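Local structure of L-ornithine N(5)-monooxygenase (Pseudomonas aeruginosa, 3S5W) at residues 31-42 / 59-70. The protein catalyses the FAD- and NADPH-dependent N5-hydroxylation of L-ornithine, the first step in making the hydroxamate groups of the siderophore pyoverdin. Residues are numbered along the deposited sequence; the frame is centred on the assembly and turned at random.
Sequences HDLIGVGFGPSN and LEVLFLDKQGDY. With FAD (flavin-adenine dinucleotide), chain C.
Phe38 N donates to Asp65 OD2 over 2.8 Å, nearly straight (170°), on its anti lone pair; OD2 also accepts FAD ribose hydroxyl O3B. OD1 accepts ribose O2B, and Gln67 N, the latter bond closing an Asx turn. A carboxylate suits this place: it grips the ribose diol while two backbone N-H groups, of Phe38 and Gln67, hold its rotation. Gly37 has backbone angles that a residue with a CB could hardly adopt, and a CB on Gly39 would strike O5B; Ser41 gives N to O1P and OG to O2P of the flavin-side phosphate. The rings of Phe38 and Phe63 are tilted by 20° and hardly overlap, Phe38 CD1 lying 3.3 Å from Phe63 CB. Phe63 chi1 (-62°) lays its ring beside Gly35, where any CB would clash. Asn42 ND2 ties the helix start to Gly37 O. The parallel strands 33-36 and 61-65 donate in turn: Leu62 N to Leu33 O, Gly35 N to Leu62 O, Leu64 N to Gly35 O, then Gly37 N to Leu64 O. Just before their N-terminal ends Asp32 OD2 accepts Glu60 N. Helix 40-56 completes this dinucleotide-binding beta-alpha-beta unit; strands 144-146 and 183-186 extend its sheet, and helix 432-447 packs against Leu33.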
ATOM      1  N   HIS A  31      20.829 -17.208   8.037  1.00 40.94           N
ATOM      2  CA  HIS A  31      19.489 -17.466   7.482  1.00 38.79           C
ATOM      3  C   HIS A  31      19.556 -17.643   5.986  1.00 36.88           C
ATOM      4  O   HIS A  31      20.480 -17.153   5.333  1.00 36.29           O
ATOM      5  CB  HIS A  31      18.512 -16.348   7.880  1.00 38.58           C
ATOM      6  CG  HIS A  31      18.407 -16.158   9.365  1.00 39.87           C
ATOM      7  ND1 HIS A  31      17.632 -16.970  10.164  1.00 42.25           N
ATOM      8  CD2 HIS A  31      19.019 -15.282  10.198  1.00 40.83           C
ATOM      9  CE1 HIS A  31      17.757 -16.593  11.425  1.00 43.04           C
ATOM     10  NE2 HIS A  31      18.586 -15.562  11.472  1.00 42.72           N
ATOM     11  N   ASP A  32      18.581 -18.367   5.441  1.00 35.66           N
ATOM     12  CA  ASP A  32      18.445 -18.502   3.997  1.00 34.56           C
ATOM     13  C   ASP A  32      17.799 -17.249   3.388  1.00 33.57           C
ATOM     14  O   ASP A  32      18.214 -16.792   2.324  1.00 32.83           O
ATOM     15  CB  ASP A  32      17.644 -19.770   3.642  1.00 34.99           C
ATOM     16  CG  ASP A  32      18.436 -21.053   3.908  1.00 37.21           C
ATOM     17  OD1 ASP A  32      19.569 -21.157   3.391  1.00 37.99           O
ATOM     18  OD2 ASP A  32      17.925 -21.954   4.610  1.00 36.77           O
ATOM     19  N   LEU A  33      16.792 -16.709   4.085  1.00 31.86           N
ATOM     20  CA  LEU A  33      16.067 -15.528   3.622  1.00 30.25           C
ATOM     21  C   LEU A  33      15.664 -14.673   4.789  1.00 28.80           C
ATOM     22  O   LEU A  33      15.134 -15.169   5.793  1.00 29.13           O
ATOM     23  CB  LEU A  33      14.788 -15.931   2.844  1.00 30.22           C
ATOM     24  CG  LEU A  33      13.949 -14.778   2.249  1.00 30.09           C
ATOM     25  CD1 LEU A  33      14.642 -14.127   1.013  1.00 30.23           C
ATOM     26  CD2 LEU A  33      12.521 -15.271   1.924  1.00 31.11           C
ATOM     27  N   ILE A  34      15.887 -13.379   4.651  1.00 27.89           N
ATOM     28  CA  ILE A  34      15.245 -12.427   5.531  1.00 27.57           C
ATOM     29  C   ILE A  34      14.395 -11.484   4.673  1.00 27.64           C
ATOM     30  O   ILE A  34      14.827 -11.069   3.611  1.00 26.63           O
ATOM     31  CB  ILE A  34      16.263 -11.635   6.405  1.00 27.90           C
ATOM     32  CG1 ILE A  34      17.068 -12.608   7.274  1.00 27.61           C
ATOM     33  CG2 ILE A  34      15.545 -10.577   7.299  1.00 27.47           C
ATOM     34  CD1 ILE A  34      18.092 -11.899   8.188  1.00 31.02           C
ATOM     35  N   GLY A  35      13.196 -11.169   5.169  1.00 27.68           N
ATOM     36  CA  GLY A  35      12.309 -10.229   4.506  1.00 26.86           C
ATOM     37  C   GLY A  35      12.131  -8.962   5.300  1.00 26.02           C
ATOM     38  O   GLY A  35      12.010  -8.997   6.521  1.00 26.87           O
ATOM     39  N   VAL A  36      12.135  -7.838   4.594  1.00 25.10           N
ATOM     40  CA  VAL A  36      11.792  -6.567   5.179  1.00 25.38           C
ATOM     41  C   VAL A  36      10.280  -6.393   4.972  1.00 25.19           C
ATOM     42  O   VAL A  36       9.821  -6.239   3.813  1.00 24.95           O
ATOM     43  CB  VAL A  36      12.535  -5.420   4.491  1.00 24.77           C
ATOM     44  CG1 VAL A  36      12.215  -4.100   5.182  1.00 25.97           C
ATOM     45  CG2 VAL A  36      14.039  -5.691   4.465  1.00 27.18           C
ATOM     46  N   GLY A  37       9.543  -6.428   6.080  1.00 24.65           N
ATOM     47  CA  GLY A  37       8.078  -6.334   6.098  1.00 23.46           C
ATOM     48  C   GLY A  37       7.404  -7.696   6.171  1.00 22.91           C
ATOM     49  O   GLY A  37       7.921  -8.705   5.668  1.00 21.74           O
ATOM     50  N   PHE A  38       6.247  -7.726   6.819  1.00 22.78           N
ATOM     51  CA  PHE A  38       5.419  -8.923   6.799  1.00 23.15           C
ATOM     52  C   PHE A  38       3.975  -8.504   6.503  1.00 23.42           C
ATOM     53  O   PHE A  38       3.039  -8.900   7.203  1.00 24.51           O
ATOM     54  CB  PHE A  38       5.519  -9.719   8.118  1.00 22.65           C
ATOM     55  CG  PHE A  38       5.181 -11.193   7.962  1.00 22.40           C
ATOM     56  CD1 PHE A  38       5.641 -11.910   6.843  1.00 25.15           C
ATOM     57  CD2 PHE A  38       4.419 -11.860   8.918  1.00 22.64           C
ATOM     58  CE1 PHE A  38       5.370 -13.265   6.685  1.00 24.75           C
ATOM     59  CE2 PHE A  38       4.130 -13.232   8.777  1.00 22.36           C
ATOM     60  CZ  PHE A  38       4.603 -13.929   7.644  1.00 23.49           C
ATOM     61  N   GLY A  39       3.819  -7.662   5.483  1.00 23.53           N
ATOM     62  CA  GLY A  39       2.491  -7.371   4.921  1.00 23.16           C
ATOM     63  C   GLY A  39       2.112  -8.451   3.906  1.00 22.58           C
ATOM     64  O   GLY A  39       2.823  -9.467   3.753  1.00 22.51           O
ATOM     65  N   PRO A  40       1.003  -8.231   3.164  1.00 22.30           N
ATOM     66  CA  PRO A  40       0.522  -9.216   2.206  1.00 21.81           C
ATOM     67  C   PRO A  40       1.583  -9.788   1.269  1.00 21.86           C
ATOM     68  O   PRO A  40       1.571 -10.985   1.022  1.00 22.12           O
ATOM     69  CB  PRO A  40      -0.567  -8.451   1.419  1.00 22.65           C
ATOM     70  CG  PRO A  40      -1.121  -7.460   2.443  1.00 22.01           C
ATOM     71  CD  PRO A  40       0.038  -7.136   3.391  1.00 22.53           C
ATOM     72  N   SER A  41       2.507  -8.962   0.763  1.00 22.16           N
ATOM     73  CA  SER A  41       3.511  -9.491  -0.167  1.00 22.73           C
ATOM     74  C   SER A  41       4.334 -10.615   0.481  1.00 23.30           C
ATOM     75  O   SER A  41       4.539 -11.672  -0.105  1.00 22.84           O
ATOM     76  CB  SER A  41       4.444  -8.384  -0.668  1.00 22.83           C
ATOM     77  OG  SER A  41       3.772  -7.588  -1.615  1.00 24.96           O
ATOM     78  N   ASN A  42       4.834 -10.359   1.680  1.00 22.97           N
ATOM     79  CA  ASN A  42       5.695 -11.340   2.314  1.00 23.50           C
ATOM     80  C   ASN A  42       4.939 -12.446   3.022  1.00 23.25           C
ATOM     81  O   ASN A  42       5.455 -13.546   3.139  1.00 24.63           O
ATOM     82  CB  ASN A  42       6.740 -10.670   3.200  1.00 24.05           C
ATOM     83  CG  ASN A  42       7.901 -10.083   2.383  1.00 25.28           C
ATOM     84  OD1 ASN A  42       8.054 -10.360   1.186  1.00 26.96           O
ATOM     85  ND2 ASN A  42       8.735  -9.304   3.042  1.00 26.97           N
ATOM     86  N   LEU A  59      13.363 -24.035   4.296  1.00 41.89           N
ATOM     87  CA  LEU A  59      14.438 -23.034   4.397  1.00 41.21           C
ATOM     88  C   LEU A  59      14.412 -22.364   5.760  1.00 41.06           C
ATOM     89  O   LEU A  59      13.421 -22.465   6.482  1.00 41.41           O
ATOM     90  CB  LEU A  59      14.347 -21.984   3.281  1.00 41.05           C
ATOM     91  CG  LEU A  59      14.568 -22.424   1.831  1.00 40.69           C
ATOM     92  CD1 LEU A  59      14.260 -21.286   0.880  1.00 38.33           C
ATOM     93  CD2 LEU A  59      15.984 -22.959   1.575  1.00 41.08           C
ATOM     94  N   GLU A  60      15.511 -21.703   6.118  1.00 40.39           N
ATOM     95  CA  GLU A  60      15.602 -20.945   7.363  1.00 40.58           C
ATOM     96  C   GLU A  60      15.238 -19.479   7.092  1.00 38.87           C
ATOM     97  O   GLU A  60      16.058 -18.718   6.570  1.00 38.68           O
ATOM     98  CB  GLU A  60      17.016 -21.061   7.958  1.00 41.11           C
ATOM     99  CG  GLU A  60      17.161 -22.194   8.981  1.00 46.86           C
ATOM    100  CD  GLU A  60      16.716 -21.772  10.375  1.00 53.13           C
ATOM    101  OE1 GLU A  60      16.931 -20.594  10.736  1.00 57.22           O
ATOM    102  OE2 GLU A  60      16.152 -22.612  11.110  1.00 56.26           O
ATOM    103  N   VAL A  61      14.012 -19.087   7.458  1.00 37.22           N
ATOM    104  CA  VAL A  61      13.439 -17.810   6.991  1.00 35.86           C
ATOM    105  C   VAL A  61      12.922 -16.916   8.137  1.00 33.91           C
ATOM    106  O   VAL A  61      12.324 -17.407   9.089  1.00 33.84           O
ATOM    107  CB  VAL A  61      12.320 -18.063   5.899  1.00 35.81           C
ATOM    108  CG1 VAL A  61      11.748 -16.776   5.383  1.00 37.52           C
ATOM    109  CG2 VAL A  61      12.875 -18.872   4.722  1.00 36.91           C
ATOM    110  N   LEU A  62      13.171 -15.613   8.031  1.00 31.99           N
ATOM    111  CA  LEU A  62      12.584 -14.612   8.932  1.00 31.44           C
ATOM    112  C   LEU A  62      11.964 -13.444   8.164  1.00 30.03           C
ATOM    113  O   LEU A  62      12.539 -12.959   7.185  1.00 29.53           O
ATOM    114  CB  LEU A  62      13.621 -14.017   9.889  1.00 31.82           C
ATOM    115  CG  LEU A  62      14.245 -14.865  11.002  1.00 33.93           C
ATOM    116  CD1 LEU A  62      15.236 -13.980  11.762  1.00 36.28           C
ATOM    117  CD2 LEU A  62      13.195 -15.391  11.939  1.00 33.73           C
ATOM    118  N   PHE A  63      10.820 -12.968   8.646  1.00 28.37           N
ATOM    119  CA  PHE A  63      10.247 -11.731   8.114  1.00 27.14           C
ATOM    120  C   PHE A  63      10.114 -10.748   9.232  1.00 26.52           C
ATOM    121  O   PHE A  63       9.464 -11.050  10.218  1.00 27.70           O
ATOM    122  CB  PHE A  63       8.877 -12.001   7.479  1.00 27.33           C
ATOM    123  CG  PHE A  63       8.938 -12.945   6.328  1.00 26.38           C
ATOM    124  CD1 PHE A  63       9.264 -12.481   5.038  1.00 25.74           C
ATOM    125  CD2 PHE A  63       8.698 -14.307   6.523  1.00 26.28           C
ATOM    126  CE1 PHE A  63       9.348 -13.371   3.981  1.00 26.10           C
ATOM    127  CE2 PHE A  63       8.754 -15.184   5.460  1.00 26.37           C
ATOM    128  CZ  PHE A  63       9.087 -14.726   4.194  1.00 25.02           C
ATOM    129  N   LEU A  64      10.731  -9.582   9.085  1.00 26.10           N
ATOM    130  CA  LEU A  64      10.736  -8.555  10.123  1.00 27.31           C
ATOM    131  C   LEU A  64       9.742  -7.451   9.812  1.00 27.10           C
ATOM    132  O   LEU A  64       9.724  -6.944   8.684  1.00 28.24           O
ATOM    133  CB  LEU A  64      12.141  -7.934  10.268  1.00 27.74           C
ATOM    134  CG  LEU A  64      13.382  -8.843  10.368  1.00 31.88           C
ATOM    135  CD1 LEU A  64      14.621  -8.008  10.742  1.00 33.79           C
ATOM    136  CD2 LEU A  64      13.218 -10.022  11.303  1.00 34.22           C
ATOM    137  N   ASP A  65       8.903  -7.095  10.775  1.00 26.20           N
ATOM    138  CA  ASP A  65       7.979  -6.004  10.566  1.00 26.21           C
ATOM    139  C   ASP A  65       8.057  -5.027  11.707  1.00 25.20           C
ATOM    140  O   ASP A  65       8.007  -5.414  12.871  1.00 25.29           O
ATOM    141  CB  ASP A  65       6.529  -6.501  10.381  1.00 25.58           C
ATOM    142  CG  ASP A  65       5.642  -5.463   9.682  1.00 26.24           C
ATOM    143  OD1 ASP A  65       5.268  -4.442  10.316  1.00 25.94           O
ATOM    144  OD2 ASP A  65       5.328  -5.653   8.484  1.00 26.15           O
ATOM    145  N   LYS A  66       8.137  -3.762  11.349  1.00 24.69           N
ATOM    146  CA  LYS A  66       8.236  -2.688  12.323  1.00 25.83           C
ATOM    147  C   LYS A  66       7.007  -2.531  13.215  1.00 25.98           C
ATOM    148  O   LYS A  66       7.116  -1.960  14.292  1.00 25.29           O
ATOM    149  CB  LYS A  66       8.646  -1.367  11.672  1.00 25.60           C
ATOM    150  CG  LYS A  66       7.608  -0.727  10.767  1.00 28.42           C
ATOM    151  CD  LYS A  66       8.152   0.575  10.152  1.00 31.08           C
ATOM    152  CE  LYS A  66       7.069   1.279   9.342  1.00 34.70           C
ATOM    153  NZ  LYS A  66       7.578   2.574   8.797  1.00 32.66           N
ATOM    154  N   GLN A  67       5.838  -3.008  12.771  1.00 25.07           N
ATOM    155  CA  GLN A  67       4.630  -2.869  13.615  1.00 25.20           C
ATOM    156  C   GLN A  67       4.716  -3.830  14.792  1.00 26.08           C
ATOM    157  O   GLN A  67       5.058  -5.006  14.604  1.00 25.18           O
ATOM    158  CB  GLN A  67       3.349  -3.163  12.831  1.00 24.89           C
ATOM    159  CG  GLN A  67       3.126  -2.247  11.625  1.00 25.32           C
ATOM    160  CD  GLN A  67       1.755  -2.515  11.003  1.00 26.23           C
ATOM    161  OE1 GLN A  67       0.733  -2.416  11.681  1.00 25.02           O
ATOM    162  NE2 GLN A  67       1.739  -2.909   9.748  1.00 26.47           N
ATOM    163  N   GLY A  68       4.406  -3.322  15.988  1.00 27.75           N
ATOM    164  CA  GLY A  68       4.420  -4.143  17.213  1.00 29.02           C
ATOM    165  C   GLY A  68       3.229  -5.075  17.248  1.00 29.94           C
ATOM    166  O   GLY A  68       3.310  -6.209  17.738  1.00 29.41           O
ATOM    167  N   ASP A  69       2.113  -4.582  16.723  1.00 29.56           N
ATOM    168  CA  ASP A  69       0.876  -5.327  16.652  1.00 30.23           C
ATOM    169  C   ASP A  69       0.373  -5.102  15.223  1.00 29.37           C
ATOM    170  O   ASP A  69      -0.046  -3.992  14.898  1.00 27.66           O
ATOM    171  CB  ASP A  69      -0.126  -4.734  17.653  1.00 31.52           C
ATOM    172  CG  ASP A  69      -1.438  -5.491  17.678  1.00 36.60           C
ATOM    173  OD1 ASP A  69      -1.483  -6.681  17.289  1.00 40.09           O
ATOM    174  OD2 ASP A  69      -2.437  -4.886  18.096  1.00 44.17           O
ATOM    175  N   TYR A  70       0.486  -6.128  14.375  1.00 27.01           N
ATOM    176  CA  TYR A  70       0.256  -5.961  12.921  1.00 26.85           C
ATOM    177  C   TYR A  70      -1.183  -5.577  12.548  1.00 25.41           C
ATOM    178  O   TYR A  70      -2.142  -6.244  12.940  1.00 23.94           O
ATOM    179  CB  TYR A  70       0.664  -7.217  12.135  1.00 26.48           C
ATOM    180  CG  TYR A  70       0.349  -7.022  10.665  1.00 27.82           C
ATOM    181  CD1 TYR A  70      -0.843  -7.511  10.118  1.00 27.00           C
ATOM    182  CD2 TYR A  70       1.203  -6.265   9.839  1.00 24.91           C
ATOM    183  CE1 TYR A  70      -1.160  -7.290   8.783  1.00 27.53           C
ATOM    184  CE2 TYR A  70       0.902  -6.054   8.488  1.00 23.54           C
ATOM    185  CZ  TYR A  70      -0.292  -6.550   7.979  1.00 26.60           C
ATOM    186  OH  TYR A  70      -0.590  -6.308   6.665  1.00 23.89           O
TER
HETATM  187  PA  FAD C 450       2.358  -3.315   2.876  1.00 23.63           P
HETATM  188  O1A FAD C 450       2.432  -1.836   2.821  1.00 19.77           O
HETATM  189  O2A FAD C 450       0.952  -3.895   3.109  1.00 19.53           O
HETATM  190  O5B FAD C 450       3.321  -3.870   4.062  1.00 23.66           O
HETATM  191  C5B FAD C 450       4.612  -3.330   4.210  1.00 21.39           C
HETATM  192  C4B FAD C 450       5.039  -3.738   5.610  1.00 23.22           C
HETATM  193  O4B FAD C 450       6.374  -3.344   5.772  1.00 26.67           O
HETATM  194  C3B FAD C 450       4.231  -2.986   6.663  1.00 23.62           C
HETATM  195  O3B FAD C 450       3.573  -3.906   7.511  1.00 24.22           O
HETATM  196  C2B FAD C 450       5.270  -2.146   7.417  1.00 24.49           C
HETATM  197  O2B FAD C 450       5.068  -2.170   8.825  1.00 27.34           O
HETATM  198  C1B FAD C 450       6.545  -2.866   7.098  1.00 25.52           C
HETATM  199  N9A FAD C 450       7.745  -2.037   7.036  1.00 27.25           N
HETATM  200  C8A FAD C 450       7.950  -0.871   6.304  1.00 30.44           C
HETATM  201  N7A FAD C 450       9.250  -0.493   6.492  1.00 29.15           N
HETATM  202  C5A FAD C 450       9.848  -1.412   7.297  1.00 28.77           C
HETATM  203  C6A FAD C 450      11.145  -1.515   7.800  1.00 30.58           C
HETATM  204  N6A FAD C 450      12.129  -0.742   7.313  1.00 28.73           N
HETATM  205  N1A FAD C 450      11.446  -2.594   8.627  1.00 28.54           N
HETATM  206  C2A FAD C 450      10.519  -3.564   8.949  1.00 27.82           C
HETATM  207  N3A FAD C 450       9.225  -3.465   8.447  1.00 25.41           N
HETATM  208  C4A FAD C 450       8.910  -2.398   7.637  1.00 28.24           C
HETATM  209  N1  FAD C 450      -4.746  -3.232  -2.728  1.00 22.48           N
HETATM  210  C2  FAD C 450      -5.769  -4.025  -3.232  1.00 25.26           C
HETATM  211  O2  FAD C 450      -5.528  -4.893  -4.055  1.00 23.60           O
HETATM  212  N3  FAD C 450      -7.071  -3.844  -2.814  1.00 25.57           N
HETATM  213  C4  FAD C 450      -7.394  -2.891  -1.880  1.00 28.10           C
HETATM  214  O4  FAD C 450      -8.574  -2.795  -1.499  1.00 26.10           O
HETATM  215  C4X FAD C 450      -6.366  -2.071  -1.375  1.00 25.20           C
HETATM  216  N5  FAD C 450      -6.662  -1.085  -0.446  1.00 26.11           N
HETATM  217  C5X FAD C 450      -5.651  -0.272   0.041  1.00 27.52           C
HETATM  218  C6  FAD C 450      -5.965   0.723   0.980  1.00 29.83           C
HETATM  219  C7  FAD C 450      -4.975   1.554   1.486  1.00 29.86           C
HETATM  220  C7M FAD C 450      -5.388   2.607   2.484  1.00 32.40           C
HETATM  221  C8  FAD C 450      -3.669   1.410   1.031  1.00 28.19           C
HETATM  222  C8M FAD C 450      -2.548   2.271   1.536  1.00 31.03           C
HETATM  223  C9  FAD C 450      -3.346   0.427   0.101  1.00 26.97           C
HETATM  224  C9A FAD C 450      -4.328  -0.441  -0.394  1.00 26.84           C
HETATM  225  N10 FAD C 450      -4.024  -1.435  -1.333  1.00 23.80           N
HETATM  226  C10 FAD C 450      -5.050  -2.231  -1.831  1.00 24.18           C
HETATM  227  C1' FAD C 450      -2.643  -1.624  -1.880  1.00 23.37           C
HETATM  228  C2' FAD C 450      -1.645  -2.257  -0.889  1.00 23.22           C
HETATM  229  O2' FAD C 450      -0.374  -1.763  -1.326  1.00 24.65           O
HETATM  230  C3' FAD C 450      -1.692  -3.773  -1.009  1.00 24.06           C
HETATM  231  O3' FAD C 450      -3.012  -4.292  -0.750  1.00 23.72           O
HETATM  232  C4' FAD C 450      -0.734  -4.457  -0.003  1.00 22.97           C
HETATM  233  O4' FAD C 450      -0.939  -3.903   1.291  1.00 23.37           O
HETATM  234  C5' FAD C 450       0.761  -4.434  -0.415  1.00 23.29           C
HETATM  235  O5' FAD C 450       1.430  -5.385   0.392  1.00 26.29           O
HETATM  236  P   FAD C 450       2.987  -5.249   0.813  1.00 24.11           P
HETATM  237  O1P FAD C 450       3.229  -6.369   1.795  1.00 22.80           O
HETATM  238  O2P FAD C 450       3.785  -5.239  -0.463  1.00 20.51           O
HETATM  239  O3P FAD C 450       3.055  -3.828   1.534  1.00 21.18           O